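Long-range contacts in acidocalcisomal pyrophosphatase (Trypanosoma brucei brucei, PDB 5C5V), which probably hydrolyses inorganic pyrophosphate in a magnesium-dependent reaction, using a catalytic domain joined to a helical EF-hand region: residues P90-Q95 / F115-T120; I132-R137 / N150-I155; M4-M9 / V59-F64; L96-K101 / V111-R116. One frame throughout, in Å; residues are numbered along the deposited sequence.

Contact 1. Residues P90-Q95 / F115-T120; sequences PYHQQQ and FRDLET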
# COMPACT_ATOMS: atom_id res chain seq x y z
N PRO A 90 -2.12 -35.64 -0.35
CA PRO A 90 -1.43 -35.69 -1.65
C PRO A 90 0.08 -35.74 -1.47
O PRO A 90 0.75 -36.55 -2.11
CB PRO A 90 -1.88 -34.39 -2.34
CG PRO A 90 -2.40 -33.51 -1.24
CD PRO A 90 -2.98 -34.45 -0.22
N TYR A 91 0.61 -34.90 -0.58
CA TYR A 91 2.02 -34.96 -0.20
C TYR A 91 2.17 -34.58 1.27
O TYR A 91 1.28 -33.94 1.84
CB TYR A 91 2.86 -34.02 -1.08
N HIS A 92 3.27 -34.98 1.89
CA HIS A 92 3.49 -34.62 3.28
C HIS A 92 4.12 -33.25 3.38
O HIS A 92 5.21 -33.02 2.86
CB HIS A 92 4.39 -35.64 3.98
CG HIS A 92 3.77 -36.99 4.13
ND1 HIS A 92 4.32 -37.98 4.92
CD2 HIS A 92 2.64 -37.52 3.61
CE1 HIS A 92 3.56 -39.06 4.87
NE2 HIS A 92 2.53 -38.81 4.08
N GLN A 93 3.44 -32.33 4.04
CA GLN A 93 4.00 -31.01 4.27
C GLN A 93 5.15 -31.09 5.27
O GLN A 93 5.07 -31.80 6.28
CB GLN A 93 2.91 -30.06 4.76
CG GLN A 93 3.36 -28.64 4.86
CD GLN A 93 2.20 -27.66 4.99
OE1 GLN A 93 1.17 -27.99 5.57
NE2 GLN A 93 2.37 -26.46 4.45
N GLN A 94 6.24 -30.39 4.96
CA GLN A 94 7.38 -30.30 5.87
C GLN A 94 7.42 -28.91 6.49
O GLN A 94 7.46 -27.90 5.78
CB GLN A 94 8.70 -30.58 5.13
CG GLN A 94 8.70 -31.87 4.31
CD GLN A 94 8.66 -33.10 5.17
OE1 GLN A 94 9.30 -33.16 6.22
NE2 GLN A 94 7.89 -34.09 4.74
N GLN A 95 7.44 -28.86 7.81
CA GLN A 95 7.54 -27.58 8.52
C GLN A 95 9.00 -27.24 8.74
O GLN A 95 9.74 -28.01 9.35
CB GLN A 95 6.80 -27.65 9.85
CG GLN A 95 7.04 -26.46 10.76
CD GLN A 95 6.51 -25.17 10.18
OE1 GLN A 95 5.32 -25.07 9.86
NE2 GLN A 95 7.39 -24.19 10.01
N PHE A 115 13.46 -30.32 9.39
CA PHE A 115 12.15 -30.58 8.83
C PHE A 115 11.36 -31.33 9.87
O PHE A 115 11.86 -32.27 10.48
CB PHE A 115 12.21 -31.41 7.54
CG PHE A 115 12.52 -30.61 6.32
CD1 PHE A 115 12.85 -29.27 6.42
CD2 PHE A 115 12.46 -31.18 5.07
CE1 PHE A 115 13.13 -28.53 5.30
CE2 PHE A 115 12.74 -30.44 3.94
CZ PHE A 115 13.07 -29.12 4.06
N ARG A 116 10.13 -30.89 10.09
CA ARG A 116 9.17 -31.68 10.84
C ARG A 116 8.11 -32.12 9.85
O ARG A 116 7.36 -31.30 9.33
CB ARG A 116 8.52 -30.87 11.95
CG ARG A 116 7.51 -31.63 12.80
CD ARG A 116 6.97 -30.62 13.78
NE ARG A 116 8.03 -30.19 14.68
CZ ARG A 116 7.99 -29.06 15.36
NH1 ARG A 116 6.96 -28.23 15.19
NH2 ARG A 116 9.00 -28.72 16.16
N ASP A 117 8.08 -33.41 9.55
CA ASP A 117 7.03 -33.96 8.71
C ASP A 117 5.71 -33.84 9.49
O ASP A 117 5.57 -34.41 10.57
CB ASP A 117 7.35 -35.41 8.35
CG ASP A 117 6.42 -35.98 7.32
OD1 ASP A 117 6.93 -36.59 6.35
OD2 ASP A 117 5.18 -35.86 7.45
N LEU A 118 4.76 -33.07 8.96
CA LEU A 118 3.53 -32.76 9.71
C LEU A 118 2.57 -33.95 9.81
O LEU A 118 1.63 -33.93 10.61
CB LEU A 118 2.80 -31.57 9.08
CG LEU A 118 3.56 -30.24 9.27
CD1 LEU A 118 2.69 -29.06 8.90
CD2 LEU A 118 4.07 -30.10 10.70
N GLU A 119 2.81 -34.99 9.02
CA GLU A 119 1.99 -36.19 9.07
C GLU A 119 2.59 -37.25 10.00
O GLU A 119 1.87 -37.88 10.79
CB GLU A 119 1.77 -36.76 7.67
CG GLU A 119 0.98 -35.84 6.74
CD GLU A 119 -0.31 -35.29 7.38
OE1 GLU A 119 -1.15 -36.09 7.83
OE2 GLU A 119 -0.48 -34.04 7.41
N THR A 120 3.90 -37.45 9.90
CA THR A 120 4.57 -38.43 10.76
C THR A 120 5.05 -37.81 12.07
O THR A 120 5.20 -38.50 13.07
CB THR A 120 5.79 -39.05 10.05
OG1 THR A 120 6.82 -38.05 9.92
CG2 THR A 120 5.41 -39.60 8.67
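D117 gathers most of the polar side-chain bonds here. With CG anti to its backbone N (chi1 -171°), it carries its carboxylate toward segment 90-95, within range of H92 and Q94. H92 ND1 donates to D117 OD1 at 3.3 Å; the oxygen lies in the imidazole plane and offers its syn lone pair. Q94 NE2 reaches the same D117 OD1 at 3.1 Å, but from above the carboxylate plane. The other oxygen, D117 OD2, takes E119 N at 3.0 Å and T120 N at 3.2 Å; the first bond makes an Asx turn, and the second extends it to an Asx motif. Four N-H groups thus grip one carboxylate and fix its rotation; its negative charge would be expected to make a protonated H92 more stable.

Q95 and R116 exchange both backbone bonds, with Q95 N to R116 O at 2.9 Å. Past the end of the strands a single, nearly straight bond (175°), L118 N to Q93 O at 3.0 Å, continues the pairing.

Apolar contacts complete the set. E119 CB sits over the centre of the H92 ring, 3.9 Å from its centroid. Q94 CB makes a similar CH-pi contact with F115, 4.2 Å from the centroid and offset toward the rim. L118 CD2 packs on Q95 CB. The carboxylate of E119 turns to a salt bridge with R11, and R116 pairs with E145 of the second subunit.

This is the open end of an antiparallel beta hairpin, with an Asx motif where its second strand ends and a sheet that carries on, through Q94 and Q95, into a parallel strand of the second subunit.

Contact 2. Residues I132-R137 / N150-I155; sequences IPLYVR and NRYNFI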
# COMPACT_ATOMS: atom_id res chain seq x y z
N ILE A 132 16.14 -26.42 1.27
CA ILE A 132 15.08 -25.45 1.01
C ILE A 132 14.95 -25.22 -0.48
O ILE A 132 15.93 -24.89 -1.14
CB ILE A 132 15.35 -24.11 1.72
CG1 ILE A 132 15.37 -24.30 3.23
CG2 ILE A 132 14.27 -23.10 1.35
CD1 ILE A 132 15.75 -23.05 4.00
N PRO A 133 13.74 -25.42 -1.03
CA PRO A 133 13.56 -25.27 -2.48
C PRO A 133 13.88 -23.85 -2.92
O PRO A 133 13.48 -22.90 -2.26
CB PRO A 133 12.08 -25.60 -2.71
CG PRO A 133 11.61 -26.26 -1.47
CD PRO A 133 12.47 -25.73 -0.35
N LEU A 134 14.63 -23.71 -4.01
CA LEU A 134 14.91 -22.42 -4.61
C LEU A 134 13.61 -21.83 -5.16
O LEU A 134 13.27 -20.68 -4.88
CB LEU A 134 15.96 -22.56 -5.71
CG LEU A 134 16.22 -21.34 -6.60
CD1 LEU A 134 16.62 -20.13 -5.76
CD2 LEU A 134 17.30 -21.69 -7.61
N TYR A 135 12.89 -22.64 -5.93
CA TYR A 135 11.62 -22.25 -6.54
C TYR A 135 10.45 -22.60 -5.64
O TYR A 135 10.35 -23.74 -5.17
CB TYR A 135 11.44 -22.94 -7.89
CG TYR A 135 12.48 -22.57 -8.90
CD1 TYR A 135 12.33 -21.43 -9.69
CD2 TYR A 135 13.63 -23.33 -9.05
CE1 TYR A 135 13.30 -21.07 -10.61
CE2 TYR A 135 14.61 -22.98 -9.97
CZ TYR A 135 14.43 -21.84 -10.74
OH TYR A 135 15.38 -21.47 -11.65
N VAL A 136 9.55 -21.64 -5.42
CA VAL A 136 8.32 -21.90 -4.68
C VAL A 136 7.26 -22.39 -5.65
O VAL A 136 6.72 -21.61 -6.44
CB VAL A 136 7.82 -20.65 -3.93
CG1 VAL A 136 6.57 -20.98 -3.12
CG2 VAL A 136 8.94 -20.08 -3.03
N ARG A 137 6.98 -23.68 -5.61
CA ARG A 137 6.08 -24.29 -6.58
C ARG A 137 4.79 -24.74 -5.91
O ARG A 137 4.81 -25.62 -5.05
CB ARG A 137 6.75 -25.50 -7.25
CG ARG A 137 8.04 -25.20 -8.02
CD ARG A 137 8.93 -26.45 -8.15
NE ARG A 137 8.32 -27.51 -8.95
CZ ARG A 137 7.98 -28.72 -8.51
NH1 ARG A 137 8.17 -29.07 -7.23
NH2 ARG A 137 7.44 -29.60 -9.35
N ASN A 150 7.62 -16.25 -10.61
CA ASN A 150 8.69 -15.45 -10.02
C ASN A 150 8.51 -15.49 -8.53
O ASN A 150 8.11 -14.50 -7.92
CB ASN A 150 8.67 -14.01 -10.54
CG ASN A 150 9.93 -13.20 -10.12
OD1 ASN A 150 10.71 -13.62 -9.26
ND2 ASN A 150 10.09 -12.03 -10.71
N ARG A 151 8.78 -16.64 -7.94
CA ARG A 151 8.59 -16.81 -6.52
C ARG A 151 9.74 -17.68 -6.02
O ARG A 151 9.77 -18.89 -6.27
CB ARG A 151 7.23 -17.42 -6.20
CG ARG A 151 6.86 -17.38 -4.72
CD ARG A 151 5.43 -17.91 -4.43
NE ARG A 151 4.43 -16.86 -4.65
CZ ARG A 151 3.95 -16.03 -3.71
NH1 ARG A 151 4.34 -16.12 -2.43
NH2 ARG A 151 3.04 -15.12 -4.06
N TYR A 152 10.69 -17.04 -5.36
CA TYR A 152 11.92 -17.66 -4.91
C TYR A 152 12.04 -17.66 -3.40
O TYR A 152 11.63 -16.72 -2.75
CB TYR A 152 13.13 -16.94 -5.51
CG TYR A 152 13.24 -17.03 -7.01
CD1 TYR A 152 14.01 -18.04 -7.59
CD2 TYR A 152 12.58 -16.14 -7.84
CE1 TYR A 152 14.13 -18.14 -8.97
CE2 TYR A 152 12.70 -16.23 -9.22
CZ TYR A 152 13.47 -17.24 -9.78
OH TYR A 152 13.60 -17.36 -11.15
N ASN A 153 12.63 -18.69 -2.83
CA ASN A 153 12.92 -18.65 -1.41
C ASN A 153 14.21 -17.89 -1.14
O ASN A 153 15.24 -18.14 -1.78
CB ASN A 153 12.98 -20.05 -0.82
CG ASN A 153 11.63 -20.53 -0.37
OD1 ASN A 153 10.83 -19.75 0.14
ND2 ASN A 153 11.35 -21.81 -0.58
N PHE A 154 14.13 -16.96 -0.20
CA PHE A 154 15.25 -16.12 0.19
C PHE A 154 15.59 -16.45 1.62
O PHE A 154 14.73 -16.42 2.50
CB PHE A 154 14.88 -14.63 0.02
CG PHE A 154 15.81 -13.66 0.73
CD1 PHE A 154 17.03 -13.30 0.17
CD2 PHE A 154 15.45 -13.07 1.93
CE1 PHE A 154 17.88 -12.36 0.81
CE2 PHE A 154 16.29 -12.13 2.57
CZ PHE A 154 17.50 -11.78 2.01
N ILE A 155 16.85 -16.80 1.86
CA ILE A 155 17.30 -17.03 3.22
C ILE A 155 17.98 -15.78 3.74
O ILE A 155 19.02 -15.38 3.22
CB ILE A 155 18.29 -18.20 3.30
CG1 ILE A 155 17.64 -19.47 2.73
CG2 ILE A 155 18.75 -18.41 4.75
CD1 ILE A 155 18.63 -20.56 2.39
O HOH W 1 15.57 -18.54 -12.29
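Residues 132-137, a loop segment, lie antiparallel to the start of strand 152-156 in the curled sheet of the pyrophosphatase domain, with Y135 and Y152 as the single bridged pair. V136 N donates to R151 O at 2.9 Å, and on the other side of the bridge N153 N meets L134 O at 2.9 Å. N153 ND2 reaches P133 O at 2.9 Å, with the acceptor close to the amide plane, so a side-chain amide adds a third bond beside the two backbone ones.

The two tyrosines lie side by side and point the same way, each with CG anti to its carbonyl carbon (chi1 -62° for Y135, -65° for Y152). Their rings are inclined by 45°, neither stacked nor edge-to-face, and touch at Y135 CE1 and Y152 CE1, 3.5 Å apart. One water joins the phenol ends, 3.0 Å from Y135 OH and 2.6 Å from Y152 OH. L134 CD1 meets the rim of the Y152 ring at CD1.

On the other flank V136 CG1 rests against R151 CD at 3.5 Å, with the aliphatic part of the arginine crossing the valine. I132 and I155 meet through their CD1 methyls.

Helix 316-336 covers L134 and both tyrosines, and P133 and N153 pack on the second subunit. A short bridge extended by an asparagine side chain thus pins a connecting loop to the sheet of the pyrophosphatase fold, on a strand whose I155 side chain lies about 10 Å from a bound magnesium ion.

Contact 3. Residues M4-M9 / V59-F64; sequences MIKKIM and VTFEKF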
# COMPACT_ATOMS: atom_id res chain seq x y z
N MET A 4 1.22 -41.48 11.44
CA MET A 4 0.69 -41.11 10.14
C MET A 4 -0.66 -41.77 9.88
O MET A 4 -1.56 -41.16 9.30
CB MET A 4 1.66 -41.50 9.04
CG MET A 4 1.06 -41.33 7.67
SD MET A 4 2.01 -42.16 6.39
CE MET A 4 1.29 -43.79 6.47
N ILE A 5 -0.79 -43.02 10.29
CA ILE A 5 -2.04 -43.74 10.12
C ILE A 5 -3.10 -43.16 11.04
O ILE A 5 -4.27 -43.09 10.68
CB ILE A 5 -1.89 -45.24 10.39
CG1 ILE A 5 -0.77 -45.83 9.53
CG2 ILE A 5 -3.22 -45.96 10.17
CD1 ILE A 5 -1.03 -45.76 8.04
N LYS A 6 -2.68 -42.75 12.23
CA LYS A 6 -3.60 -42.18 13.19
C LYS A 6 -4.23 -40.87 12.68
O LYS A 6 -5.41 -40.62 12.91
CB LYS A 6 -2.89 -41.93 14.52
CG LYS A 6 -3.81 -41.42 15.61
CD LYS A 6 -3.09 -41.30 16.93
CE LYS A 6 -4.09 -41.09 18.05
NZ LYS A 6 -3.44 -41.05 19.38
N LYS A 7 -3.45 -40.06 11.98
CA LYS A 7 -3.96 -38.80 11.44
C LYS A 7 -4.92 -39.04 10.28
O LYS A 7 -5.96 -38.38 10.18
CB LYS A 7 -2.80 -37.91 10.99
CG LYS A 7 -1.97 -37.39 12.15
CD LYS A 7 -1.08 -36.24 11.73
CE LYS A 7 -0.13 -35.85 12.84
NZ LYS A 7 -0.80 -35.00 13.89
N ILE A 8 -4.59 -40.01 9.44
CA ILE A 8 -5.50 -40.44 8.39
C ILE A 8 -6.84 -40.85 8.97
O ILE A 8 -7.89 -40.46 8.48
CB ILE A 8 -4.90 -41.61 7.57
CG1 ILE A 8 -3.70 -41.12 6.76
CG2 ILE A 8 -5.95 -42.24 6.68
CD1 ILE A 8 -3.03 -42.18 5.94
N MET A 9 -6.81 -41.64 10.05
CA MET A 9 -8.04 -42.13 10.66
C MET A 9 -8.77 -41.01 11.39
O MET A 9 -9.99 -41.04 11.53
CB MET A 9 -7.74 -43.28 11.64
CG MET A 9 -7.17 -44.51 10.98
SD MET A 9 -8.21 -45.19 9.69
CE MET A 9 -9.54 -45.92 10.63
N VAL A 59 -18.64 -43.39 21.25
CA VAL A 59 -17.49 -43.73 20.42
C VAL A 59 -16.69 -42.47 20.11
O VAL A 59 -16.86 -41.86 19.06
CB VAL A 59 -17.92 -44.41 19.12
CG1 VAL A 59 -16.70 -44.79 18.31
CG2 VAL A 59 -18.75 -45.65 19.43
N THR A 60 -15.81 -42.09 21.04
CA THR A 60 -14.90 -40.98 20.81
C THR A 60 -13.89 -41.39 19.75
O THR A 60 -13.82 -42.55 19.39
CB THR A 60 -14.17 -40.58 22.11
OG1 THR A 60 -13.32 -41.66 22.53
CG2 THR A 60 -15.19 -40.29 23.21
N PHE A 61 -13.10 -40.45 19.24
CA PHE A 61 -12.10 -40.85 18.27
C PHE A 61 -11.12 -41.80 18.93
O PHE A 61 -10.67 -42.79 18.33
CB PHE A 61 -11.34 -39.67 17.67
CG PHE A 61 -10.12 -40.10 16.90
CD1 PHE A 61 -10.25 -40.89 15.78
CD2 PHE A 61 -8.85 -39.73 17.31
CE1 PHE A 61 -9.14 -41.32 15.06
CE2 PHE A 61 -7.73 -40.15 16.61
CZ PHE A 61 -7.88 -40.95 15.48
N GLU A 62 -10.78 -41.49 20.18
CA GLU A 62 -9.78 -42.24 20.92
C GLU A 62 -10.18 -43.70 21.08
O GLU A 62 -9.35 -44.58 20.99
CB GLU A 62 -9.52 -41.59 22.29
CG GLU A 62 -8.10 -41.79 22.82
CD GLU A 62 -7.03 -41.29 21.87
OE1 GLU A 62 -7.16 -40.17 21.33
OE2 GLU A 62 -6.02 -42.01 21.66
N LYS A 63 -11.47 -43.95 21.29
CA LYS A 63 -11.94 -45.32 21.39
C LYS A 63 -12.03 -45.96 20.02
O LYS A 63 -11.77 -47.14 19.86
CB LYS A 63 -13.31 -45.39 22.08
CG LYS A 63 -13.39 -44.73 23.44
CD LYS A 63 -14.68 -45.15 24.15
CE LYS A 63 -15.19 -44.11 25.14
NZ LYS A 63 -16.50 -44.57 25.72
N PHE A 64 -12.39 -45.17 19.01
CA PHE A 64 -12.43 -45.67 17.65
C PHE A 64 -11.04 -46.11 17.22
O PHE A 64 -10.88 -47.15 16.58
CB PHE A 64 -12.98 -44.60 16.70
CG PHE A 64 -12.93 -45.00 15.25
CD1 PHE A 64 -13.86 -45.89 14.73
CD2 PHE A 64 -11.96 -44.49 14.41
CE1 PHE A 64 -13.81 -46.25 13.40
CE2 PHE A 64 -11.91 -44.84 13.08
CZ PHE A 64 -12.84 -45.73 12.58
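This is helix-to-helix packing in the N-terminal EF-hand region, where F61, at the start of helix 61-69, pushes its ring against K6 and M9 of helix 3-14. The helices do not meet closely at the backbone, and side chains fill the gap between them. F61 has CG anti to its backbone N (chi1 168°), and the far end of its ring reaches the other helix: F61 CZ lies 3.6 Å from K6 O, and F61 CE1 lies 3.6 Å from M9 O. It also approaches the methylene of M9 CB.

K6 is fully extended, and its shaft crosses the ring obliquely, with K6 CE 4.0 Å from F61 CE2. Beyond the ring, K6 NZ forms a long salt bridge of 3.6 Å with E62 OE2; the glutamate bends at chi2 to bring its carboxylate back toward the lysine. Deeper in, M9 folds at both chi2 and chi3, and its methyl, M9 CE, reaches F64 CE2 at 3.6 Å, the two side chains crossing at about a right angle.

T60 caps the helix that carries both phenylalanines: its OG1 accepts from K63 N at 3.2 Å. F13 meets the F61 ring edge-to-face, while W65, W68 and V83 also pack on M9.

No hydrogen bond crosses between the segments. Cohesion rests on van der Waals contacts, the rim of F61 against two carbonyl oxygens and methylenes and M9 against F64 in the buried part, plus one long ion pair at the exposed E62, where solvent would be expected to weaken its pull.

Contact 4. Residues L96-K101 / V111-R116; sequences LVVHEK and VLYFFR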
# COMPACT_ATOMS: atom_id res chain seq x y z
N LEU A 96 9.43 -26.09 8.23
CA LEU A 96 10.80 -25.64 8.48
C LEU A 96 10.89 -25.20 9.92
O LEU A 96 10.08 -24.41 10.38
CB LEU A 96 11.20 -24.52 7.54
CG LEU A 96 12.71 -24.22 7.52
CD1 LEU A 96 13.50 -25.46 7.11
CD2 LEU A 96 13.02 -23.04 6.61
N VAL A 97 11.86 -25.74 10.64
CA VAL A 97 12.04 -25.43 12.05
C VAL A 97 13.45 -24.93 12.26
O VAL A 97 14.40 -25.49 11.71
CB VAL A 97 11.77 -26.64 12.95
CG1 VAL A 97 11.98 -26.26 14.41
CG2 VAL A 97 10.35 -27.15 12.75
N VAL A 98 13.60 -23.86 13.03
CA VAL A 98 14.90 -23.25 13.26
C VAL A 98 15.29 -23.33 14.74
O VAL A 98 14.48 -23.01 15.62
CB VAL A 98 14.93 -21.79 12.80
CG1 VAL A 98 16.29 -21.21 13.01
CG2 VAL A 98 14.58 -21.69 11.33
N HIS A 99 16.49 -23.82 15.02
CA HIS A 99 16.97 -23.82 16.39
C HIS A 99 18.32 -23.12 16.51
O HIS A 99 19.20 -23.31 15.67
CB HIS A 99 17.08 -25.25 16.91
CG HIS A 99 15.77 -25.80 17.40
ND1 HIS A 99 15.43 -27.13 17.27
CD2 HIS A 99 14.74 -25.20 18.04
CE1 HIS A 99 14.23 -27.32 17.78
NE2 HIS A 99 13.78 -26.17 18.25
N GLU A 100 18.48 -22.32 17.56
CA GLU A 100 19.74 -21.68 17.85
C GLU A 100 20.56 -22.50 18.83
O GLU A 100 20.01 -23.13 19.74
CB GLU A 100 19.51 -20.27 18.40
CG GLU A 100 18.66 -19.39 17.50
CD GLU A 100 18.30 -18.08 18.15
OE1 GLU A 100 17.44 -18.09 19.07
OE2 GLU A 100 18.88 -17.03 17.77
N LYS A 101 21.87 -22.51 18.63
CA LYS A 101 22.82 -22.97 19.63
C LYS A 101 23.68 -21.76 20.01
O LYS A 101 24.51 -21.33 19.21
CB LYS A 101 23.68 -24.10 19.07
CG LYS A 101 22.90 -25.32 18.61
CD LYS A 101 22.24 -26.03 19.78
CE LYS A 101 21.47 -27.25 19.30
NZ LYS A 101 20.94 -28.11 20.41
N VAL A 111 22.79 -21.30 13.72
CA VAL A 111 21.37 -21.43 13.45
C VAL A 111 21.13 -22.70 12.64
O VAL A 111 21.56 -22.80 11.49
CB VAL A 111 20.80 -20.23 12.69
CG1 VAL A 111 19.31 -20.41 12.52
CG2 VAL A 111 21.13 -18.92 13.42
N LEU A 112 20.46 -23.66 13.26
CA LEU A 112 20.23 -24.97 12.66
C LEU A 112 18.83 -25.07 12.09
O LEU A 112 17.89 -24.47 12.62
CB LEU A 112 20.46 -26.09 13.68
CG LEU A 112 21.90 -26.37 14.09
CD1 LEU A 112 22.49 -25.14 14.75
CD2 LEU A 112 22.01 -27.60 15.00
N TYR A 113 18.70 -25.84 11.01
CA TYR A 113 17.43 -26.05 10.33
C TYR A 113 16.98 -27.51 10.39
O TYR A 113 17.79 -28.43 10.30
CB TYR A 113 17.52 -25.61 8.88
CG TYR A 113 17.67 -24.11 8.72
CD1 TYR A 113 16.61 -23.31 8.30
CD2 TYR A 113 18.89 -23.49 8.98
CE1 TYR A 113 16.76 -21.92 8.15
CE2 TYR A 113 19.05 -22.14 8.85
CZ TYR A 113 17.98 -21.35 8.43
OH TYR A 113 18.18 -20.01 8.30
N PHE A 114 15.68 -27.70 10.56
CA PHE A 114 15.10 -29.02 10.58
C PHE A 114 13.85 -29.10 9.72
O PHE A 114 13.26 -28.08 9.37
CB PHE A 114 14.74 -29.42 12.01
CG PHE A 114 15.91 -29.45 12.94
CD1 PHE A 114 16.51 -30.66 13.27
CD2 PHE A 114 16.41 -28.28 13.49
CE1 PHE A 114 17.58 -30.69 14.13
CE2 PHE A 114 17.48 -28.31 14.35
CZ PHE A 114 18.08 -29.52 14.67
N PHE A 115 13.46 -30.32 9.39
CA PHE A 115 12.15 -30.58 8.83
C PHE A 115 11.36 -31.33 9.87
O PHE A 115 11.86 -32.27 10.48
CB PHE A 115 12.21 -31.41 7.54
CG PHE A 115 12.52 -30.61 6.32
CD1 PHE A 115 12.85 -29.27 6.42
CD2 PHE A 115 12.46 -31.18 5.07
CE1 PHE A 115 13.13 -28.53 5.30
CE2 PHE A 115 12.74 -30.44 3.94
CZ PHE A 115 13.07 -29.12 4.06
N ARG A 116 10.13 -30.89 10.09
CA ARG A 116 9.17 -31.68 10.84
C ARG A 116 8.11 -32.12 9.85
O ARG A 116 7.36 -31.30 9.33
CB ARG A 116 8.52 -30.87 11.95
CG ARG A 116 7.51 -31.63 12.80
CD ARG A 116 6.97 -30.62 13.78
NE ARG A 116 8.03 -30.19 14.68
CZ ARG A 116 7.99 -29.06 15.36
NH1 ARG A 116 6.96 -28.23 15.19
NH2 ARG A 116 9.00 -28.72 16.16
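L96, Y113 and F115 make the tight, buried part of this strand pair. L96 has CG anti to its backbone N (chi1 -167°), which starts its side chain toward the rings. Its CD1 fits between two ring edges, in the plane of each, with L96 CD1 3.6 Å from F115 CE1 and 4.0 Å from Y113 CD1. On the same face the exposed V98 marks where burial ends, its CG2 3.9 Å from Y113 CE1. Between the two strands the backbones exchange paired bonds at V97 and F114, with F114 N to V97 O at 2.8 Å, and again at H99 and L112.

On the other face V97 and F114 are well packed, and V97 CG2 sits over the centre of the R116 guanidinium, whose NH2 bridges to E123. Looseness begins at H99, exposed, which turns its imidazole edge toward the face of F114 in an offset edge-to-face pair, planes 63° apart. K101 merely lays its CG at L112 CD1, 3.9 Å away.

Strand 110-117 is the middle of a three-stranded antiparallel sheet, between 94-101 and 123-126. Strand 177-182 packs on V111 and Y113, Y113 OH bonds to G236 O, and the L96 backbone bonds to the second subunit.

How the contacts relate
All four contacts are partly buried. Contact 2, in the catalytic domain, has the largest buried share and no exposed residue; contact 4 mixes buried L96, Y113 and F115 with exposed V98, H99 and K101; contact 3 lies farthest out, about 31 Å from the chain centre. Contacts 1 and 4 are two ends of one hairpin, sharing F115 and R116. Contact 1 is the more polar, its side-chain bonds centred on one carboxylate; in contact 4 the bonds across are backbone ones and side chains meet mostly by apolar and aromatic packing. I132 and I155 of contact 2 touch contact 4, and M4 and K7 of contact 3 pack on contact 1. Contacts 1, 2 and 4 also meet the second subunit.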